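Local coordinates for protein poly(ADP-ribose) glycohydrolase (Thermomonospora curvata, PDB 3SIG) that hydrolyses the glycosidic bonds of poly(ADP-ribose) and binds the product ADP-ribose in a macrodomain-type catalytic fold, at residues V28-H33 and P154-D159; A76-L81 and E166-A171. All coordinates share one frame; numbering follows the deposited sequence.

Contact 1. Residues V28-H33 and P154-D159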
ATOM      1  N   VAL A  28      -1.726 -25.337   2.236  1.00 11.14           N
ATOM      2  CA  VAL A  28      -0.716 -24.398   2.663  1.00 12.66           C
ATOM      3  C   VAL A  28      -1.096 -23.772   4.010  1.00 12.45           C
ATOM      4  O   VAL A  28      -2.138 -23.136   4.130  1.00 11.46           O
ATOM      5  CB  VAL A  28      -0.563 -23.255   1.608  1.00 11.78           C
ATOM      6  CG1 VAL A  28       0.494 -22.266   2.074  1.00 12.62           C
ATOM      7  CG2 VAL A  28      -0.215 -23.837   0.256  1.00 13.21           C
ATOM      8  N   PRO A  29      -0.238 -23.926   5.038  1.00 12.01           N
ATOM      9  CA  PRO A  29      -0.511 -23.315   6.342  1.00 12.00           C
ATOM     10  C   PRO A  29      -0.114 -21.842   6.383  1.00 12.48           C
ATOM     11  O   PRO A  29       0.960 -21.531   5.897  1.00 13.57           O
ATOM     12  CB  PRO A  29       0.379 -24.143   7.281  1.00 13.58           C
ATOM     13  CG  PRO A  29       1.525 -24.541   6.447  1.00 17.82           C
ATOM     14  CD  PRO A  29       1.014 -24.702   5.039  1.00 14.97           C
ATOM     15  N   ILE A  30      -0.952 -20.986   6.937  1.00 11.29           N
ATOM     16  CA  ILE A  30      -0.622 -19.559   7.037  1.00 10.60           C
ATOM     17  C   ILE A  30      -0.883 -18.983   8.418  1.00 11.43           C
ATOM     18  O   ILE A  30      -0.582 -17.807   8.657  1.00 10.81           O
ATOM     19  CB  ILE A  30      -1.350 -18.658   5.999  1.00 11.44           C
ATOM     20  CG1 ILE A  30      -2.860 -18.758   6.104  1.00 14.50           C
ATOM     21  CG2 ILE A  30      -0.875 -18.959   4.609  1.00 14.87           C
ATOM     22  CD1 ILE A  30      -3.550 -17.646   5.357  1.00 18.52           C
ATOM     23  N   ALA A  31      -1.414 -19.762   9.360  1.00 11.00           N
ATOM     24  CA  ALA A  31      -1.825 -19.170  10.628  1.00 14.25           C
ATOM     25  C   ALA A  31      -0.663 -18.514  11.360  1.00 11.44           C
ATOM     26  O   ALA A  31      -0.815 -17.419  11.908  1.00 11.52           O
ATOM     27  CB  ALA A  31      -2.467 -20.196  11.524  1.00 13.14           C
ATOM     28  N   ASP A  32       0.486 -19.155  11.397  1.00 11.20           N
ATOM     29  CA  ASP A  32       1.607 -18.598  12.134  1.00 12.48           C
ATOM     30  C   ASP A  32       2.070 -17.290  11.506  1.00 11.75           C
ATOM     31  O   ASP A  32       2.317 -16.304  12.211  1.00 12.76           O
ATOM     32  CB  ASP A  32       2.794 -19.575  12.205  1.00 16.78           C
ATOM     33  CG  ASP A  32       2.528 -20.783  13.054  1.00 27.70           C
ATOM     34  OD1 ASP A  32       1.597 -20.770  13.897  1.00 27.23           O
ATOM     35  OD2 ASP A  32       3.288 -21.755  12.853  1.00 31.03           O
ATOM     36  N   HIS A  33       2.232 -17.252  10.196  1.00 11.98           N
ATOM     37  CA  HIS A  33       2.674 -16.017   9.565  1.00 12.88           C
ATOM     38  C   HIS A  33       1.645 -14.906   9.705  1.00  9.64           C
ATOM     39  O   HIS A  33       2.026 -13.742   9.923  1.00 10.54           O
ATOM     40  CB  HIS A  33       3.042 -16.258   8.124  1.00 13.19           C
ATOM     41  CG  HIS A  33       4.333 -16.980   7.972  1.00 17.62           C
ATOM     42  ND1 HIS A  33       4.808 -17.419   6.758  1.00 21.50           N
ATOM     43  CD2 HIS A  33       5.246 -17.352   8.896  1.00 23.51           C
ATOM     44  CE1 HIS A  33       5.960 -18.037   6.941  1.00 25.36           C
ATOM     45  NE2 HIS A  33       6.250 -18.014   8.228  1.00 29.45           N
ATOM     46  N   PRO A 154       1.652 -12.343   4.848  1.00  8.22           N
ATOM     47  CA  PRO A 154       1.687 -13.336   3.785  1.00  9.57           C
ATOM     48  C   PRO A 154       0.760 -12.927   2.633  1.00  8.92           C
ATOM     49  O   PRO A 154      -0.376 -12.489   2.863  1.00  9.87           O
ATOM     50  CB  PRO A 154       1.217 -14.620   4.487  1.00 10.45           C
ATOM     51  CG  PRO A 154       0.455 -14.160   5.647  1.00 15.23           C
ATOM     52  CD  PRO A 154       1.029 -12.850   6.070  1.00  8.89           C
ATOM     53  N   VAL A 155       1.250 -13.094   1.417  1.00  8.26           N
ATOM     54  CA  VAL A 155       0.515 -12.866   0.178  1.00  8.81           C
ATOM     55  C   VAL A 155       0.353 -14.219  -0.472  1.00  8.97           C
ATOM     56  O   VAL A 155       1.333 -14.958  -0.646  1.00 10.16           O
ATOM     57  CB  VAL A 155       1.282 -11.917  -0.756  1.00  8.17           C
ATOM     58  CG1 VAL A 155       0.517 -11.677  -2.043  1.00 10.43           C
ATOM     59  CG2 VAL A 155       1.542 -10.607  -0.070  1.00  8.98           C
ATOM     60  N   PHE A 156      -0.877 -14.554  -0.825  1.00  9.91           N
ATOM     61  CA  PHE A 156      -1.208 -15.912  -1.260  1.00  9.96           C
ATOM     62  C   PHE A 156      -2.179 -15.966  -2.438  1.00 10.14           C
ATOM     63  O   PHE A 156      -2.715 -17.058  -2.713  1.00 11.52           O
ATOM     64  CB  PHE A 156      -1.708 -16.771  -0.066  1.00 11.05           C
ATOM     65  CG  PHE A 156      -2.784 -16.110   0.772  1.00 10.94           C
ATOM     66  CD1 PHE A 156      -2.463 -15.522   1.984  1.00 11.62           C
ATOM     67  CD2 PHE A 156      -4.109 -16.092   0.361  1.00 12.65           C
ATOM     68  CE1 PHE A 156      -3.440 -14.918   2.752  1.00 11.87           C
ATOM     69  CE2 PHE A 156      -5.085 -15.472   1.123  1.00 14.43           C
ATOM     70  CZ  PHE A 156      -4.744 -14.877   2.310  1.00 12.84           C
ATOM     71  N   ARG A 157      -2.366 -14.870  -3.187  1.00 11.24           N
ATOM     72  CA  ARG A 157      -3.068 -14.921  -4.468  1.00 11.58           C
ATOM     73  C   ARG A 157      -2.292 -14.173  -5.528  1.00 11.24           C
ATOM     74  O   ARG A 157      -1.563 -13.207  -5.199  1.00 11.86           O
ATOM     75  CB  ARG A 157      -4.487 -14.339  -4.421  1.00 13.01           C
ATOM     76  CG  ARG A 157      -5.433 -14.996  -3.469  1.00 12.67           C
ATOM     77  CD  ARG A 157      -6.858 -14.496  -3.687  1.00 12.94           C
ATOM     78  NE  ARG A 157      -7.706 -14.931  -2.603  1.00 12.82           N
ATOM     79  CZ  ARG A 157      -8.439 -16.024  -2.652  1.00 12.63           C
ATOM     80  NH1 ARG A 157      -8.445 -16.774  -3.731  1.00 14.86           N
ATOM     81  NH2 ARG A 157      -9.172 -16.366  -1.606  1.00 14.83           N
ATOM     82  N   ASP A 158      -2.461 -14.560  -6.789  1.00 13.08           N
ATOM     83  CA  ASP A 158      -1.948 -13.798  -7.922  1.00 13.33           C
ATOM     84  C   ASP A 158      -2.969 -12.753  -8.386  1.00 12.56           C
ATOM     85  O   ASP A 158      -4.000 -12.595  -7.767  1.00 14.36           O
ATOM     86  CB  ASP A 158      -1.531 -14.724  -9.055  1.00 16.74           C
ATOM     87  CG  ASP A 158      -2.702 -15.433  -9.721  1.00 14.86           C
ATOM     88  OD1 ASP A 158      -3.895 -15.113  -9.536  1.00 14.93           O
ATOM     89  OD2 ASP A 158      -2.416 -16.361 -10.525  1.00 22.65           O
ATOM     90  N   ASP A 159      -2.677 -12.088  -9.510  1.00 15.30           N
ATOM     91  CA  ASP A 159      -3.501 -10.966  -9.981  1.00 18.65           C
ATOM     92  C   ASP A 159      -4.919 -11.439 -10.350  1.00 18.93           C
ATOM     93  O   ASP A 159      -5.898 -10.686 -10.242  1.00 22.81           O
ATOM     94  CB  ASP A 159      -2.851 -10.284 -11.197  1.00 18.31           C
ATOM     95  CG  ASP A 159      -1.597  -9.485 -10.853  1.00 16.90           C
ATOM     96  OD1 ASP A 159      -1.431  -9.057  -9.677  1.00 14.83           O
ATOM     97  OD2 ASP A 159      -0.783  -9.285 -11.796  1.00 19.92           O
TER
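Ile30 and His33 meet Pro154 and Phe156 through carbon atoms, and no hydrogen bond links the two segments. Ile30 occupies the N-cap position of helix 31-39, and its side chain points at strand 147-157. Its CB looks onto the Pro154 ring but stays 4.9 Å from Pro154 CG, so this first step is loose. Branch CG2 stays 4.6 Å from Phe156 CD1, short of contact. CG1 lies between the backbone N and the carbonyl carbon (chi1 58°) and carries the chain toward the ring, but is itself still 5.1 Å from Phe156 CE1. CD1 alone closes on the ring: Ile30 CD1 is 3.8 Å from Phe156 CE1 and 4.1 Å from Phe156 CD1. It comes in obliquely, and the two side chains cross at about a right angle. Ile14 of helix 2-17 and Tyr20 also touch Ile30, and the Tyr20 ring meets that of Phe156, so an apolar cluster is buried here.

Pro154 packs against the start of the helix. Its CG is 4.2 Å from His33 CB, and its CD is 4.1 Å from His33 O. The imidazole then turns away toward Arg169. The contact joins the start of helix 31-39, just after strand 27-29, to strand 147-157 next to the edge strand 42-44 of the mixed sheet, consistent with N-terminal elements packed on a macrodomain core.

Contact 2. Residues A76-L81 and E166-A171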
ATOM      1  N   ALA A  76       2.291  -7.848  -8.080  1.00 10.02           N
ATOM      2  CA  ALA A  76       3.154  -8.493  -9.062  1.00 10.28           C
ATOM      3  C   ALA A  76       4.573  -7.964  -8.905  1.00 10.58           C
ATOM      4  O   ALA A  76       5.551  -8.705  -8.935  1.00 11.49           O
ATOM      5  CB  ALA A  76       2.641  -8.277 -10.483  1.00 12.32           C
ATOM      6  N   ALA A  77       4.705  -6.659  -8.723  1.00  9.86           N
ATOM      7  CA  ALA A  77       6.031  -6.084  -8.526  1.00  9.18           C
ATOM      8  C   ALA A  77       6.642  -6.638  -7.247  1.00  8.80           C
ATOM      9  O   ALA A  77       7.839  -6.996  -7.214  1.00 10.46           O
ATOM     10  CB  ALA A  77       5.965  -4.545  -8.470  1.00 10.70           C
ATOM     11  N   ALA A  78       5.893  -6.689  -6.171  1.00  9.31           N
ATOM     12  CA  ALA A  78       6.394  -7.234  -4.910  1.00  9.04           C
ATOM     13  C   ALA A  78       6.839  -8.677  -5.054  1.00  9.40           C
ATOM     14  O   ALA A  78       7.904  -9.062  -4.557  1.00 10.78           O
ATOM     15  CB  ALA A  78       5.366  -7.122  -3.846  1.00 10.84           C
ATOM     16  N   ARG A  79       6.102  -9.478  -5.810  1.00  9.69           N
ATOM     17  CA  ARG A  79       6.454 -10.876  -5.994  1.00 10.86           C
ATOM     18  C   ARG A  79       7.738 -11.010  -6.776  1.00 12.33           C
ATOM     19  O   ARG A  79       8.580 -11.868  -6.474  1.00 12.78           O
ATOM     20  CB  ARG A  79       5.296 -11.560  -6.684  1.00 11.42           C
ATOM     21  CG  ARG A  79       5.365 -13.066  -6.697  1.00 11.57           C
ATOM     22  CD  ARG A  79       4.110 -13.629  -7.324  1.00 11.82           C
ATOM     23  NE  ARG A  79       4.146 -15.081  -7.401  1.00 14.61           N
ATOM     24  CZ  ARG A  79       3.359 -15.810  -8.180  1.00 13.43           C
ATOM     25  NH1 ARG A  79       2.453 -15.233  -8.933  1.00 14.62           N
ATOM     26  NH2 ARG A  79       3.468 -17.134  -8.210  1.00 17.29           N
ATOM     27  N   ARG A  80       7.889 -10.207  -7.825  1.00 10.99           N
ATOM     28  CA  ARG A  80       9.093 -10.204  -8.643  1.00 12.81           C
ATOM     29  C   ARG A  80      10.311  -9.880  -7.794  1.00 14.52           C
ATOM     30  O   ARG A  80      11.338 -10.568  -7.852  1.00 15.55           O
ATOM     31  CB  ARG A  80       8.941  -9.234  -9.809  1.00 12.21           C
ATOM     32  CG  ARG A  80      10.206  -9.068 -10.618  1.00 14.28           C
ATOM     33  CD  ARG A  80      10.017  -8.223 -11.878  1.00 14.24           C
ATOM     34  NE  ARG A  80       9.515  -6.869 -11.609  1.00 14.06           N
ATOM     35  CZ  ARG A  80      10.280  -5.795 -11.442  1.00 14.05           C
ATOM     36  NH1 ARG A  80      11.605  -5.878 -11.498  1.00 17.13           N
ATOM     37  NH2 ARG A  80       9.725  -4.614 -11.227  1.00 15.03           N
ATOM     38  N   LEU A  81      10.236  -8.812  -7.025  1.00 11.62           N
ATOM     39  CA  LEU A  81      11.357  -8.420  -6.192  1.00 11.33           C
ATOM     40  C   LEU A  81      11.656  -9.465  -5.117  1.00 12.48           C
ATOM     41  O   LEU A  81      12.819  -9.739  -4.825  1.00 12.95           O
ATOM     42  CB  LEU A  81      11.096  -7.057  -5.568  1.00 11.44           C
ATOM     43  CG  LEU A  81      11.529  -5.836  -6.394  1.00 12.65           C
ATOM     44  CD1 LEU A  81      11.004  -5.804  -7.830  1.00 13.99           C
ATOM     45  CD2 LEU A  81      11.165  -4.548  -5.634  1.00 13.73           C
ATOM     46  N   GLU A 166       3.107 -21.269  -3.393  1.00 19.11           N
ATOM     47  CA  GLU A 166       4.062 -20.817  -2.401  1.00 23.55           C
ATOM     48  C   GLU A 166       3.791 -19.349  -2.086  1.00 17.64           C
ATOM     49  O   GLU A 166       4.047 -18.495  -2.908  1.00 21.47           O
ATOM     50  CB  GLU A 166       5.484 -20.967  -2.956  1.00 33.41           C
ATOM     51  CG  GLU A 166       6.585 -20.431  -2.047  1.00 45.36           C
ATOM     52  CD  GLU A 166       6.791 -21.281  -0.812  1.00 56.59           C
ATOM     53  OE1 GLU A 166       7.153 -22.470  -0.962  1.00 59.27           O
ATOM     54  OE2 GLU A 166       6.585 -20.762   0.306  1.00 59.94           O
ATOM     55  N   PRO A 167       3.269 -19.090  -0.915  1.00 15.83           N
ATOM     56  CA  PRO A 167       3.054 -17.702  -0.483  1.00 15.89           C
ATOM     57  C   PRO A 167       4.378 -16.979  -0.245  1.00 13.25           C
ATOM     58  O   PRO A 167       5.403 -17.586  -0.034  1.00 16.03           O
ATOM     59  CB  PRO A 167       2.283 -17.857   0.820  1.00 20.92           C
ATOM     60  CG  PRO A 167       2.580 -19.279   1.270  1.00 21.66           C
ATOM     61  CD  PRO A 167       2.827 -20.071   0.090  1.00 22.15           C
ATOM     62  N   TYR A 168       4.339 -15.669  -0.291  1.00 10.86           N
ATOM     63  CA  TYR A 168       5.510 -14.857   0.005  1.00 10.91           C
ATOM     64  C   TYR A 168       5.099 -13.801   0.990  1.00 11.09           C
ATOM     65  O   TYR A 168       3.931 -13.528   1.120  1.00 14.95           O
ATOM     66  CB  TYR A 168       6.140 -14.281  -1.282  1.00 11.02           C
ATOM     67  CG  TYR A 168       5.265 -13.370  -2.094  1.00  9.59           C
ATOM     68  CD1 TYR A 168       4.272 -13.863  -2.901  1.00 10.81           C
ATOM     69  CD2 TYR A 168       5.409 -11.989  -2.016  1.00 10.48           C
ATOM     70  CE1 TYR A 168       3.459 -13.047  -3.629  1.00 11.05           C
ATOM     71  CE2 TYR A 168       4.617 -11.167  -2.748  1.00 11.24           C
ATOM     72  CZ  TYR A 168       3.625 -11.670  -3.549  1.00 11.03           C
ATOM     73  OH  TYR A 168       2.818 -10.811  -4.300  1.00 12.25           O
ATOM     74  N   ARG A 169       6.034 -13.196   1.684  1.00  9.81           N
ATOM     75  CA  ARG A 169       5.753 -12.172   2.660  1.00 10.41           C
ATOM     76  C   ARG A 169       6.311 -10.818   2.283  1.00 10.61           C
ATOM     77  O   ARG A 169       7.432 -10.724   1.798  1.00 11.37           O
ATOM     78  CB  ARG A 169       6.295 -12.567   4.023  1.00 10.58           C
ATOM     79  CG  ARG A 169       5.549 -13.757   4.642  1.00 13.78           C
ATOM     80  CD  ARG A 169       5.904 -13.994   6.124  1.00 17.38           C
ATOM     81  NE  ARG A 169       7.235 -14.559   6.200  1.00 20.34           N
ATOM     82  CZ  ARG A 169       7.853 -14.851   7.344  1.00 25.13           C
ATOM     83  NH1 ARG A 169       7.257 -14.615   8.502  1.00 21.31           N
ATOM     84  NH2 ARG A 169       9.075 -15.375   7.329  1.00 31.20           N
ATOM     85  N   VAL A 170       5.514  -9.778   2.506  1.00  9.45           N
ATOM     86  CA  VAL A 170       5.939  -8.386   2.331  1.00  9.27           C
ATOM     87  C   VAL A 170       5.497  -7.583   3.508  1.00  9.57           C
ATOM     88  O   VAL A 170       4.530  -7.954   4.200  1.00 12.55           O
ATOM     89  CB  VAL A 170       5.323  -7.770   1.061  1.00 11.15           C
ATOM     90  CG1 VAL A 170       5.596  -8.658  -0.166  1.00 13.47           C
ATOM     91  CG2 VAL A 170       3.826  -7.589   1.185  1.00 12.39           C
ATOM     92  N   ALA A 171       6.106  -6.432   3.715  1.00  7.77           N
ATOM     93  CA  ALA A 171       5.586  -5.454   4.665  1.00  8.21           C
ATOM     94  C   ALA A 171       4.669  -4.506   3.920  1.00  6.92           C
ATOM     95  O   ALA A 171       4.918  -4.132   2.759  1.00  8.77           O
ATOM     96  CB  ALA A 171       6.700  -4.690   5.319  1.00  8.77           C
TER
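Arg79 and Ala78 meet Tyr168 and Val170 where helix 74-84 packs across a face of the mixed sheet, the helix-on-sheet layering of a macrodomain fold. The short helix and strand axes are 9.2 Å apart at closest approach and run at 105° to each other. On the tight side, Tyr168 OH is 3.5 Å from Arg79 CB, and Tyr168 CE2 lies against the helix backbone, 3.7 Å from Arg79 CA. Arg79 CG sits over one ring face in a CH-pi contact, 4.0 Å from the centroid and 27° off the ring normal. Deeper in, the contact is purely apolar: Ala78 CB rests 4.0 Å from Val170 CG1. With an alanine in place of Tyr168, the CH2 groups of Arg79 would probably lose the ring face they rest on, and a gap would open between helix and strand.

The outer side is looser. Arg79 is exposed; its chain is extended from CG to NE, with CG anti to the backbone N. Its guanidinium plane is only 6° from that of the Tyr168 ring, yet it meets the ring obliquely. Farther round the helix, Arg80 forms salt bridges with Glu72 and Glu68. The last Arg79 carbon to touch the ring is CD, 3.8 Å from Tyr168 CE1.

Overall arrangement
Contacts 1 and 2 have centres about 10 Å apart, and both reach one mixed sheet, in which strands 147-157 and 163-175 are antiparallel neighbours. A probable hydrogen bond between Val155 N and Tyr168 O, 2.7 Å long, ties them. They use opposite faces: residues 28-33 meet one side, together with helix 2-17, while helix 74-84 lies on the other, where Val155 touches Leu75. Direct packing also joins them, as Val28 CG1 lies 3.7 Å from Pro167 CG. The Ala78 side chain of contact 2 is about 10 Å from the bound ADP-ribose, so it packs near the ligand pocket without reaching the ligand.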